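Side-chain contacts in kirola (Actinidia deliciosa, PDB 4IGV), which is a kiwifruit allergen of the ripening-related protein family, with no established function, and may bind small apolar ligands as some Bet v 1 relatives do: residues I72-D77 against S82-I87; R27-S32 against G47-V52; I102-T107 against S113-F118. All coordinates share one frame; numbering follows the deposited sequence. Where two conformers were deposited one is given.

From the N terminus, contact 2 comes first. It brings the turn leading into helix 30-34 against the loop after strand 39-46, closing 14 intervening residues. Contact 1 is next, a hairpin of strands 65-77 and 82-88 with four residues between its segments. Contact 3 is the last hairpin, strands 96-107 and 112-122, with five residues between. The three follow in series; none nests in or crosses another. Contacts 1 and 3 are neighbours in one antiparallel sheet, where Val83 O probably bonds to Val103 N. Contact 2 touches contact 1 where Ile76 meets Gly50 and Val52. It does not touch contact 3; their centres lie about 17 Å apart.

Contact 1: I72-D77 against S82-I87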
loop_
_atom_site.group_PDB
_atom_site.type_symbol
_atom_site.label_atom_id
_atom_site.label_comp_id
_atom_site.label_asym_id
_atom_site.label_seq_id
_atom_site.Cartn_x
_atom_site.Cartn_y
_atom_site.Cartn_z
ATOM N N ILE A 72 2.948 -9.509 -4.820
ATOM C CA ILE A 72 1.833 -10.428 -5.012
ATOM C C ILE A 72 0.703 -10.035 -4.076
ATOM O O ILE A 72 0.927 -9.615 -2.946
ATOM C CB ILE A 72 2.234 -11.951 -4.839
ATOM C CG1 ILE A 72 1.047 -12.889 -5.092
ATOM C CG2 ILE A 72 2.842 -12.236 -3.479
ATOM C CD1 ILE A 72 1.469 -14.347 -5.376
ATOM N N VAL A 73 -0.527 -10.143 -4.561
ATOM C CA VAL A 73 -1.689 -9.964 -3.685
ATOM C C VAL A 73 -1.875 -11.302 -2.976
ATOM O O VAL A 73 -2.293 -12.302 -3.583
ATOM C CB VAL A 73 -2.911 -9.572 -4.441
ATOM C CG1 VAL A 73 -4.121 -9.534 -3.454
ATOM C CG2 VAL A 73 -2.741 -8.182 -5.092
ATOM N N GLU A 74 -1.502 -11.374 -1.708
ATOM C CA GLU A 74 -1.502 -12.609 -0.927
ATOM C C GLU A 74 -2.881 -12.918 -0.377
ATOM O O GLU A 74 -3.139 -14.083 -0.080
ATOM C CB GLU A 74 -0.484 -12.427 0.227
ATOM C CG GLU A 74 -0.473 -13.209 1.448
ATOM C CD GLU A 74 0.838 -12.909 2.239
ATOM O OE1 GLU A 74 1.938 -12.963 1.646
ATOM O OE2 GLU A 74 0.748 -12.758 3.442
ATOM N N ALA A 75 -3.684 -11.911 -0.094
ATOM C CA ALA A 75 -4.975 -12.097 0.551
ATOM C C ALA A 75 -5.906 -10.980 0.241
ATOM O O ALA A 75 -5.482 -9.827 0.089
ATOM C CB ALA A 75 -4.770 -12.218 2.088
ATOM N N ILE A 76 -7.172 -11.316 0.201
ATOM C CA ILE A 76 -8.286 -10.384 0.077
ATOM C C ILE A 76 -9.381 -10.790 1.009
ATOM O O ILE A 76 -9.687 -11.993 1.060
ATOM C CB ILE A 76 -8.839 -10.316 -1.344
ATOM C CG1 ILE A 76 -7.802 -9.694 -2.249
ATOM C CG2 ILE A 76 -10.197 -9.562 -1.431
ATOM C CD1 ILE A 76 -8.186 -9.598 -3.692
ATOM N N ASP A 77 -9.929 -9.867 1.783
ATOM C CA ASP A 77 -11.130 -10.110 2.568
ATOM C C ASP A 77 -12.138 -9.057 2.192
ATOM O O ASP A 77 -11.971 -7.880 2.516
ATOM C CB ASP A 77 -10.815 -10.123 4.046
ATOM C CG ASP A 77 -12.018 -10.484 4.867
ATOM O OD1 ASP A 77 -13.161 -10.187 4.493
ATOM O OD2 ASP A 77 -11.827 -11.102 5.944
ATOM N N SER A 82 -10.216 -5.610 3.150
ATOM C CA SER A 82 -8.788 -5.750 3.337
ATOM C C SER A 82 -8.108 -6.362 2.132
ATOM O O SER A 82 -8.676 -7.240 1.462
ATOM C CB SER A 82 -8.537 -6.612 4.584
ATOM O OG SER A 82 -7.165 -6.687 4.891
ATOM N N VAL A 83 -6.894 -5.908 1.880
ATOM C CA VAL A 83 -6.045 -6.485 0.829
ATOM C C VAL A 83 -4.629 -6.513 1.362
ATOM O O VAL A 83 -4.179 -5.574 2.035
ATOM C CB VAL A 83 -6.224 -5.785 -0.514
ATOM C CG1 VAL A 83 -5.981 -4.291 -0.391
ATOM C CG2 VAL A 83 -5.302 -6.455 -1.613
ATOM N N THR A 84 -3.961 -7.649 1.162
ATOM C CA THR A 84 -2.611 -7.881 1.628
ATOM C C THR A 84 -1.657 -8.058 0.443
ATOM O O THR A 84 -1.860 -8.922 -0.412
ATOM C CB THR A 84 -2.509 -9.123 2.512
ATOM O OG1 THR A 84 -3.401 -8.978 3.629
ATOM C CG2 THR A 84 -1.093 -9.363 3.012
ATOM N N PHE A 85 -0.629 -7.213 0.426
ATOM C CA PHE A 85 0.417 -7.206 -0.599
ATOM C C PHE A 85 1.718 -7.739 -0.011
ATOM O O PHE A 85 2.147 -7.330 1.074
ATOM C CB PHE A 85 0.671 -5.793 -1.041
ATOM C CG PHE A 85 -0.514 -5.107 -1.666
ATOM C CD1 PHE A 85 -0.790 -5.236 -3.014
ATOM C CD2 PHE A 85 -1.341 -4.336 -0.899
ATOM C CE1 PHE A 85 -1.931 -4.586 -3.582
ATOM C CE2 PHE A 85 -2.470 -3.678 -1.447
ATOM C CZ PHE A 85 -2.757 -3.816 -2.786
ATOM N N LYS A 86 2.302 -8.744 -0.657
ATOM C CA LYS A 86 3.616 -9.269 -0.284
ATOM C C LYS A 86 4.653 -8.719 -1.267
ATOM O O LYS A 86 4.522 -8.961 -2.449
ATOM C CB LYS A 86 3.646 -10.805 -0.290
ATOM C CG LYS A 86 5.032 -11.380 -0.090
ATOM C CD LYS A 86 4.972 -12.910 -0.132
ATOM C CE LYS A 86 6.325 -13.498 -0.145
ATOM N NZ LYS A 86 6.110 -14.965 -0.307
ATOM N N ILE A 87 5.680 -8.051 -0.785
ATOM C CA ILE A 87 6.748 -7.554 -1.641
ATOM C C ILE A 87 7.702 -8.678 -1.932
ATOM O O ILE A 87 8.198 -9.326 -1.005
ATOM C CB ILE A 87 7.496 -6.333 -1.024
ATOM C CG1 ILE A 87 6.502 -5.237 -0.623
ATOM C CG2 ILE A 87 8.610 -5.852 -2.028
ATOM C CD1 ILE A 87 7.102 -4.052 0.151
#
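Ser82 and Asp77 pair through two backbone hydrogen bonds. Ser82 O also receives Tyr21 OH. Asp77 swings its carboxylate away from Ser82 (CG anti to the backbone N, chi1 -175°), and OD1 takes Thr80 N in the turn. Val83 lies on the other face. Its CG2 sits 3.8 Å from Val73 CG1 and 4.1 Å from Ile76 CG1, so one methyl serves two neighbours. Thr84 faces two residues at once. Its N bonds to Ala75 O at 2.9 Å. Its O takes Glu74 N at 2.8 Å in a bent bond (142° at the hydrogen). This is a classic beta bulge in the hairpin of strands 65-77 and 82-88, part of the curved antiparallel sheet of the Bet v 1 fold. The bulge turns Glu74 toward strand 82-88, and its chain slants across Thr84, with OE2 nearest to CG2. Phe85 stands beside Val73, with CE1 4.0 Å from Val73 CG2. Lys86 pairs with Ile72 by two backbone bonds, and its CB meets Ile72 CG2 at 3.6 Å. Glu74 crosses the Lys86 chain at a slant, with OE1 3.4 Å from Lys86 CB and close to CD. Lys86 NZ stays 5.0 Å from Glu74 OE1, without contact.

Contact 2: R27-S32 against G47-V52; sequences RLYLIS and GNWGTV
Tyr29 points one edge of its ring at the face of Trp49. Tyr29 CD2 lies over the indole face, toward its rim, 3.6 Å from Trp49 CZ2. Tyr29 CE2 is next nearest, 4.1 Å from Trp49 CE2. The Tyr29 ring and the six-membered ring of Trp49 have centroids 5.1 Å apart and planes at 65°. This is an edge-to-face aromatic pair, and it is the tight part of the contact. The Tyr29 ring is brought there by a chi1 of 54°, which sets CG between the backbone N and the carbonyl carbon. Its far end is held as well. Arg27 NE donates to Tyr29 OH at 2.9 Å, nearly straight (168°) and within the guanidinium plane. Leu30 CD1 lies 3.8 Å above that plane, over the centre of the Arg27 guanidinium. The phenol is thus held at its hydroxyl while its edge rests on the indole.

The rest is looser. Leu28 CB only reaches 4.5 Å from Trp49 CZ3. The Leu28 side chain goes inward, to Ile56 and Phe58. The solvent side is that of Arg27, which is exposed and holds the outer end of Tyr29; both rings are partly exposed. The loop keeps its own shape: Thr51 OG1 bonds to Asn48 O at 2.8 Å across a type II turn, with Gly50 at a positive phi. Gly50 O accepts Arg25 NE from helix 17-25. In the Bet v 1 fold, a glycine-rich loop lies between the second and third strands. Residues 47-52 occupy that position, with Trp49 packed against the turn 27-30 that leads into helix 30-34.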
loop_
_atom_site.group_PDB
_atom_site.type_symbol
_atom_site.label_atom_id
_atom_site.label_comp_id
_atom_site.label_asym_id
_atom_site.label_seq_id
_atom_site.Cartn_x
_atom_site.Cartn_y
_atom_site.Cartn_z
ATOM N N ARG A 27 -8.692 -1.168 -8.790
ATOM C CA ARG A 27 -8.248 -0.116 -9.720
ATOM C C ARG A 27 -7.003 0.584 -9.188
ATOM O O ARG A 27 -6.898 1.814 -9.190
ATOM C CB ARG A 27 -9.375 0.874 -10.006
ATOM C CG ARG A 27 -10.656 0.247 -10.556
ATOM C CD ARG A 27 -11.662 1.190 -11.121
ATOM N NE ARG A 27 -11.133 1.852 -12.322
ATOM C CZ ARG A 27 -11.530 3.018 -12.816
ATOM N NH1 ARG A 27 -12.497 3.656 -12.217
ATOM N NH2 ARG A 27 -10.957 3.540 -13.911
ATOM N N LEU A 28 -5.996 -0.216 -8.861
ATOM C CA LEU A 28 -4.834 0.292 -8.173
ATOM C C LEU A 28 -4.045 1.265 -9.041
ATOM O O LEU A 28 -3.395 2.194 -8.541
ATOM C CB LEU A 28 -3.967 -0.873 -7.643
ATOM C CG LEU A 28 -2.879 -0.531 -6.613
ATOM C CD1 LEU A 28 -3.411 0.140 -5.336
ATOM C CD2 LEU A 28 -2.105 -1.797 -6.288
ATOM N N TYR A 29 -4.121 1.085 -10.349
ATOM C CA TYR A 29 -3.514 1.981 -11.304
ATOM C C TYR A 29 -3.954 3.441 -11.152
ATOM O O TYR A 29 -3.234 4.355 -11.558
ATOM C CB TYR A 29 -3.726 1.531 -12.738
ATOM C CG TYR A 29 -5.176 1.287 -13.103
ATOM C CD1 TYR A 29 -5.984 2.343 -13.483
ATOM C CD2 TYR A 29 -5.753 0.034 -13.052
ATOM C CE1 TYR A 29 -7.304 2.135 -13.813
ATOM C CE2 TYR A 29 -7.062 -0.179 -13.380
ATOM C CZ TYR A 29 -7.850 0.882 -13.753
ATOM O OH TYR A 29 -9.177 0.635 -14.095
ATOM N N LEU A 30 -5.130 3.678 -10.561
ATOM C CA LEU A 30 -5.571 5.077 -10.380
ATOM C C LEU A 30 -4.637 5.870 -9.455
ATOM O O LEU A 30 -4.661 7.094 -9.491
ATOM C CB LEU A 30 -6.991 5.114 -9.814
ATOM C CG LEU A 30 -8.058 4.649 -10.753
ATOM C CD1 LEU A 30 -9.398 4.621 -10.056
ATOM C CD2 LEU A 30 -8.157 5.513 -12.036
ATOM N N ILE A 31 -3.832 5.207 -8.618
ATOM C CA ILE A 31 -2.987 5.956 -7.678
ATOM C C ILE A 31 -1.836 6.662 -8.376
ATOM O O ILE A 31 -1.258 7.597 -7.809
ATOM C CB ILE A 31 -2.478 5.138 -6.455
ATOM C CG1 ILE A 31 -1.447 4.068 -6.867
ATOM C CG2 ILE A 31 -3.692 4.637 -5.594
ATOM C CD1 ILE A 31 -0.791 3.309 -5.701
ATOM N N SER A 32 -1.475 6.227 -9.582
ATOM C CA SER A 32 -0.555 7.047 -10.393
ATOM C C SER A 32 -1.149 8.420 -10.643
ATOM O O SER A 32 -0.464 9.433 -10.440
ATOM C CB SER A 32 -0.257 6.356 -11.707
ATOM O OG SER A 32 0.320 5.108 -11.390
ATOM N N GLY A 47 -2.270 -12.298 -13.716
ATOM C CA GLY A 47 -3.558 -12.389 -13.037
ATOM C C GLY A 47 -4.502 -11.313 -13.519
ATOM O O GLY A 47 -4.378 -10.779 -14.613
ATOM N N ASN A 48 -5.416 -10.945 -12.650
ATOM C CA ASN A 48 -6.401 -9.919 -12.921
ATOM C C ASN A 48 -6.436 -8.983 -11.758
ATOM O O ASN A 48 -6.262 -9.424 -10.614
ATOM C CB ASN A 48 -7.790 -10.570 -13.025
ATOM C CG ASN A 48 -7.960 -11.426 -14.294
ATOM O OD1 ASN A 48 -7.564 -10.960 -15.384
ATOM N ND2 ASN A 48 -8.532 -12.645 -14.179
ATOM N N TRP A 49 -6.717 -7.725 -12.022
ATOM C CA TRP A 49 -6.825 -6.733 -10.986
ATOM C C TRP A 49 -7.863 -7.253 -9.965
ATOM O O TRP A 49 -8.954 -7.708 -10.331
ATOM C CB TRP A 49 -7.288 -5.394 -11.514
ATOM C CG TRP A 49 -6.441 -4.728 -12.577
ATOM C CD1 TRP A 49 -6.735 -4.650 -13.876
ATOM C CD2 TRP A 49 -5.198 -4.035 -12.395
ATOM N NE1 TRP A 49 -5.763 -3.954 -14.539
ATOM C CE2 TRP A 49 -4.822 -3.546 -13.652
ATOM C CE3 TRP A 49 -4.390 -3.753 -11.292
ATOM C CZ2 TRP A 49 -3.666 -2.819 -13.847
ATOM C CZ3 TRP A 49 -3.215 -2.994 -11.517
ATOM C CH2 TRP A 49 -2.905 -2.561 -12.755
ATOM N N GLY A 50 -7.541 -7.123 -8.724
ATOM C CA GLY A 50 -8.500 -7.415 -7.657
ATOM C C GLY A 50 -8.651 -8.873 -7.263
ATOM O O GLY A 50 -9.568 -9.214 -6.524
ATOM N N THR A 51 -7.728 -9.739 -7.720
ATOM C CA THR A 51 -7.768 -11.174 -7.391
ATOM C C THR A 51 -6.533 -11.600 -6.602
ATOM O O THR A 51 -5.428 -11.092 -6.816
ATOM C CB THR A 51 -7.865 -12.004 -8.618
ATOM O OG1 THR A 51 -6.692 -11.917 -9.386
ATOM C CG2 THR A 51 -9.132 -11.637 -9.416
ATOM N N VAL A 52 -6.674 -12.512 -5.664
ATOM C CA VAL A 52 -5.575 -13.110 -4.951
ATOM C C VAL A 52 -4.651 -13.788 -5.935
ATOM O O VAL A 52 -5.086 -14.483 -6.907
ATOM C CB VAL A 52 -6.073 -14.074 -3.892
ATOM C CG1 VAL A 52 -4.906 -14.921 -3.337
ATOM C CG2 VAL A 52 -6.828 -13.324 -2.765
#

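Contact 3: I102-T107 against S113-F118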
loop_
_atom_site.group_PDB
_atom_site.type_symbol
_atom_site.label_atom_id
_atom_site.label_comp_id
_atom_site.label_asym_id
_atom_site.label_seq_id
_atom_site.Cartn_x
_atom_site.Cartn_y
_atom_site.Cartn_z
ATOM N N ILE A 102 -0.645 -4.566 4.593
ATOM C CA ILE A 102 -2.097 -4.791 4.653
ATOM C C ILE A 102 -2.787 -3.464 4.669
ATOM O O ILE A 102 -2.445 -2.577 5.482
ATOM C CB ILE A 102 -2.501 -5.583 5.904
ATOM C CG1 ILE A 102 -1.677 -6.836 6.087
ATOM C CG2 ILE A 102 -3.982 -5.923 5.834
ATOM C CD1 ILE A 102 -1.922 -7.485 7.484
ATOM N N VAL A 103 -3.730 -3.283 3.763
ATOM C CA VAL A 103 -4.587 -2.083 3.715
ATOM C C VAL A 103 -5.992 -2.557 4.082
ATOM O O VAL A 103 -6.514 -3.472 3.490
ATOM C CB VAL A 103 -4.654 -1.437 2.302
ATOM C CG1 VAL A 103 -5.332 -0.053 2.422
ATOM C CG2 VAL A 103 -3.293 -1.313 1.662
ATOM N N GLN A 104 -6.591 -1.946 5.089
ATOM C CA GLN A 104 -7.926 -2.334 5.519
ATOM C C GLN A 104 -8.785 -1.105 5.752
ATOM O O GLN A 104 -8.373 -0.195 6.470
ATOM C CB GLN A 104 -7.821 -3.166 6.824
ATOM C CG GLN A 104 -9.105 -3.777 7.211
ATOM C CD GLN A 104 -9.904 -2.946 8.173
ATOM O OE1 GLN A 104 -9.344 -2.359 9.123
ATOM N NE2 GLN A 104 -11.222 -2.892 7.965
ATOM N N VAL A 105 -9.952 -1.081 5.159
ATOM C CA VAL A 105 -10.828 0.098 5.130
ATOM C C VAL A 105 -12.069 -0.172 5.970
ATOM O O VAL A 105 -12.762 -1.159 5.771
ATOM C CB VAL A 105 -11.242 0.454 3.675
ATOM C CG1 VAL A 105 -12.055 1.794 3.703
ATOM C CG2 VAL A 105 -9.987 0.567 2.794
ATOM N N ASP A 106 -12.338 0.699 6.936
ATOM C CA ASP A 106 -13.543 0.632 7.713
ATOM C C ASP A 106 -14.554 1.579 7.146
ATOM O O ASP A 106 -14.296 2.790 7.088
ATOM C CB ASP A 106 -13.266 1.067 9.125
ATOM C CG ASP A 106 -12.527 0.064 9.903
ATOM O OD1 ASP A 106 -12.659 -1.162 9.636
ATOM O OD2 ASP A 106 -11.824 0.501 10.857
ATOM N N THR A 107 -15.685 1.040 6.718
ATOM C CA THR A 107 -16.802 1.830 6.284
ATOM C C THR A 107 -17.955 1.335 7.112
ATOM O O THR A 107 -18.691 0.473 6.657
ATOM C CB THR A 107 -17.097 1.569 4.798
ATOM O OG1 THR A 107 -17.528 0.202 4.610
ATOM C CG2 THR A 107 -15.881 1.809 3.971
ATOM N N SER A 113 -12.294 5.007 7.746
ATOM C CA SER A 113 -10.881 5.053 8.026
ATOM C C SER A 113 -10.120 4.016 7.242
ATOM O O SER A 113 -10.696 3.029 6.753
ATOM C CB SER A 113 -10.607 4.892 9.492
ATOM O OG SER A 113 -10.996 3.599 9.890
ATOM N N VAL A 114 -8.821 4.225 7.125
ATOM C CA VAL A 114 -7.895 3.308 6.455
ATOM C C VAL A 114 -6.801 2.938 7.425
ATOM O O VAL A 114 -6.186 3.848 8.039
ATOM C CB VAL A 114 -7.320 3.997 5.183
ATOM C CG1 VAL A 114 -6.341 3.034 4.462
ATOM C CG2 VAL A 114 -8.441 4.470 4.249
ATOM N N THR A 115 -6.583 1.648 7.612
ATOM C CA THR A 115 -5.522 1.201 8.451
ATOM C C THR A 115 -4.461 0.540 7.600
ATOM O O THR A 115 -4.752 -0.384 6.822
ATOM C CB THR A 115 -6.048 0.191 9.477
ATOM O OG1 THR A 115 -6.993 0.862 10.308
ATOM C CG2 THR A 115 -4.888 -0.271 10.408
ATOM N N TRP A 116 -3.234 1.002 7.778
ATOM C CA TRP A 116 -2.053 0.447 7.096
ATOM C C TRP A 116 -1.264 -0.373 8.129
ATOM O O TRP A 116 -0.951 0.143 9.222
ATOM C CB TRP A 116 -1.180 1.619 6.602
ATOM C CG TRP A 116 -1.766 2.362 5.468
ATOM C CD1 TRP A 116 -2.523 3.471 5.549
ATOM C CD2 TRP A 116 -1.551 2.118 4.071
ATOM N NE1 TRP A 116 -2.895 3.891 4.283
ATOM C CE2 TRP A 116 -2.247 3.106 3.368
ATOM C CE3 TRP A 116 -0.773 1.227 3.370
ATOM C CZ2 TRP A 116 -2.257 3.165 1.984
ATOM C CZ3 TRP A 116 -0.780 1.266 1.996
ATOM C CH2 TRP A 116 -1.478 2.273 1.310
ATOM N N THR A 117 -0.981 -1.622 7.814
ATOM C CA THR A 117 -0.202 -2.473 8.657
ATOM C C THR A 117 0.968 -3.019 7.875
ATOM O O THR A 117 0.771 -3.588 6.794
ATOM C CB THR A 117 -1.055 -3.623 9.255
ATOM O OG1 THR A 117 -2.146 -3.131 9.982
ATOM C CG2 THR A 117 -0.204 -4.530 10.182
ATOM N N PHE A 118 2.170 -2.910 8.419
ATOM C CA PHE A 118 3.356 -3.540 7.869
ATOM C C PHE A 118 3.789 -4.664 8.780
ATOM O O PHE A 118 3.837 -4.493 9.987
ATOM C CB PHE A 118 4.543 -2.592 7.783
ATOM C CG PHE A 118 4.356 -1.350 6.950
ATOM C CD1 PHE A 118 3.366 -1.182 6.008
ATOM C CD2 PHE A 118 5.299 -0.325 7.083
ATOM C CE1 PHE A 118 3.296 -0.020 5.256
ATOM C CE2 PHE A 118 5.213 0.856 6.327
ATOM C CZ PHE A 118 4.245 0.964 5.407
HETATM O O HOH W 1 -9.475 0.884 9.101
#
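Ile102 pairs with Thr117 at one end and Asp106 with Ser113 at the other, in an antiparallel ladder. The strand axes come within 4.7 Å, with their directions at 160°. The register runs without a bulge. Ile102-Thr117, Gln104-Thr115 and Asp106-Ser113 are hydrogen-bonded pairs, each with two backbone bonds. Val103-Trp116 and Val105-Val114 are the non-hydrogen-bonded pairs between them.

The valines and Trp116 share one face. Val103 CG2 lies over the face of the indole, 3.6 Å from Trp116 CZ3 and 4.1 Å from the centroid of the six-membered ring, a CH-pi contact. The other methyl, Val103 CG1, meets Val114 CG1 at 3.8 Å. Trp116 NE1 bonds to Thr141 OG1, and its ring packs on helix 131-145. Val105 and Val114 meet Phe20 of helix 17-25.

The opposite face is polar toward its Asp106-Ser113 end, while Ile102 lies beside Thr117 at the other end. Gln104 is bent at chi2 (-94°), which turns its amide along the strand. Gln104 NE2 donates to Asp106 OD1 at 2.8 Å, almost straight (170°), arriving from above the carboxylate plane. Thr80 O is a second partner of NE2. Water 1 bridges the two strands next to Gln104. It donates to Gln104 O at 3.0 Å and is hydrogen-bonded to Thr115 OG1 at 2.8 Å and Ser113 OG at 3.2 Å. Ser113 OG also bonds to Gln10 NE2 of strand 4-12.

The two faces therefore differ in chemistry toward the Asp106-Ser113 end. The apolar one looks to the helices, as in the interior of the Bet v 1 fold. At the polar end of the outer one, the amide of Gln104 would help to offset the charge of Asp106, and a water ties two hydroxyls of 113-118 to the backbone carbonyl of Gln104.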